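Local coordinates for arginyl-trna synthetase (Thermus thermophilus, PDB 1IQ0), which probably joins L-arginine to its cognate tRNA at the expense of ATP, as a monomeric class I aminoacyl-tRNA synthetase, at residues D177-A180 with G181-Y184. Residues are numbered along the deposited sequence; the frame is centred on the assembly and turned at random.
Sequences DHFA and GRAY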
loop_
_atom_site.group_PDB
_atom_site.type_symbol
_atom_site.label_atom_id
_atom_site.label_comp_id
_atom_site.label_asym_id
_atom_site.label_seq_id
_atom_site.Cartn_x
_atom_site.Cartn_y
_atom_site.Cartn_z
ATOM N N ASP A 177 -7.059 -11.499 22.449
ATOM C CA ASP A 177 -7.900 -11.776 21.300
ATOM C C ASP A 177 -7.891 -13.242 20.900
ATOM O O ASP A 177 -8.798 -13.701 20.198
ATOM C CB ASP A 177 -7.564 -10.845 20.115
ATOM C CG ASP A 177 -6.116 -10.925 19.670
ATOM O OD1 ASP A 177 -5.236 -11.267 20.491
ATOM O OD2 ASP A 177 -5.867 -10.610 18.487
ATOM N N HIS A 178 -6.880 -13.985 21.350
ATOM C CA HIS A 178 -6.822 -15.419 21.068
ATOM C C HIS A 178 -7.806 -16.107 22.016
ATOM O O HIS A 178 -8.465 -17.077 21.655
ATOM C CB HIS A 178 -5.411 -15.978 21.287
ATOM C CG HIS A 178 -4.506 -15.786 20.112
ATOM N ND1 HIS A 178 -3.872 -14.591 19.845
ATOM C CD2 HIS A 178 -4.165 -16.626 19.106
ATOM C CE1 HIS A 178 -3.181 -14.703 18.726
ATOM N NE2 HIS A 178 -3.343 -15.928 18.256
ATOM N N PHE A 179 -7.882 -15.586 23.234
ATOM C CA PHE A 179 -8.801 -16.082 24.253
ATOM C C PHE A 179 -10.233 -15.876 23.727
ATOM O O PHE A 179 -11.070 -16.780 23.797
ATOM C CB PHE A 179 -8.575 -15.290 25.549
ATOM C CG PHE A 179 -9.664 -15.445 26.568
ATOM C CD1 PHE A 179 -9.966 -16.692 27.109
ATOM C CD2 PHE A 179 -10.366 -14.332 27.018
ATOM C CE1 PHE A 179 -10.949 -16.827 28.082
ATOM C CE2 PHE A 179 -11.354 -14.453 27.992
ATOM C CZ PHE A 179 -11.647 -15.708 28.528
ATOM N N ALA A 180 -10.497 -14.692 23.172
ATOM C CA ALA A 180 -11.819 -14.382 22.621
ATOM C C ALA A 180 -12.112 -15.281 21.429
ATOM O O ALA A 180 -13.229 -15.779 21.274
ATOM C CB ALA A 180 -11.885 -12.915 22.193
ATOM N N GLY A 181 -11.105 -15.490 20.584
ATOM C CA GLY A 181 -11.291 -16.330 19.412
ATOM C C GLY A 181 -11.651 -17.763 19.773
ATOM O O GLY A 181 -12.432 -18.415 19.077
ATOM N N ARG A 182 -11.075 -18.265 20.858
ATOM C CA ARG A 182 -11.359 -19.627 21.297
ATOM C C ARG A 182 -12.853 -19.729 21.652
ATOM O O ARG A 182 -13.538 -20.678 21.259
ATOM C CB ARG A 182 -10.472 -19.977 22.501
ATOM C CG ARG A 182 -9.666 -21.258 22.311
ATOM C CD ARG A 182 -8.249 -21.187 22.904
ATOM N NE ARG A 182 -8.195 -20.570 24.228
ATOM C CZ ARG A 182 -8.928 -20.946 25.272
ATOM N NH1 ARG A 182 -9.794 -21.949 25.163
ATOM N NH2 ARG A 182 -8.791 -20.314 26.432
ATOM N N ALA A 183 -13.354 -18.733 22.373
ATOM C CA ALA A 183 -14.759 -18.696 22.753
ATOM C C ALA A 183 -15.615 -18.640 21.488
ATOM O O ALA A 183 -16.605 -19.359 21.365
ATOM C CB ALA A 183 -15.035 -17.477 23.628
ATOM N N TYR A 184 -15.226 -17.794 20.538
ATOM C CA TYR A 184 -15.981 -17.684 19.298
ATOM C C TYR A 184 -16.024 -19.046 18.616
ATOM O O TYR A 184 -17.075 -19.483 18.151
ATOM C CB TYR A 184 -15.330 -16.663 18.358
ATOM C CG TYR A 184 -16.034 -16.508 17.023
ATOM C CD1 TYR A 184 -17.110 -15.635 16.876
ATOM C CD2 TYR A 184 -15.622 -17.237 15.905
ATOM C CE1 TYR A 184 -17.754 -15.482 15.649
ATOM C CE2 TYR A 184 -16.265 -17.093 14.670
ATOM C CZ TYR A 184 -17.330 -16.211 14.557
ATOM O OH TYR A 184 -17.976 -16.059 13.354
#
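Phe-179 and Arg-182 meet one turn apart on the alpha-helix 176-189, within the class I catalytic domain. Arg-182 NH2 comes to the edge of the Phe-179 ring, near its plane, 3.9 Å from CD1. The guanidinium and ring planes stand 54° apart, and the two side chains cross at about a right angle. The arginine chain bends at chi2 and chi3, folding its head back toward the phenylalanine, and NE makes a salt bridge to Glu-174 OE2, consistent with a fixed head. On the backbone, Gly-181 N bonds to Asp-177 O at 2.9 Å, Arg-182 N to His-178 O at 3.0 Å and Tyr-184 N to Ala-180 O at 2.9 Å, whereas Ala-183 N reaches Phe-179 O only weakly. Farther out, Phe-179 and Ala-183 touch Leu-163 of helix 154-165, Asp-177 and Ala-180 touch Ile-219 of helix 213-229, and Asp-177 and His-178 touch Glu-117 of the predicted 'HIGH' region, so this helix borders a signature motif of class I synthetases. Tyr-184 has CG anti to the backbone N (chi1 179°), which carries its ring out to Glu-158 and Thr-159 of helix 154-165, where OH hydrogen-bonds to Gln-155 OE1.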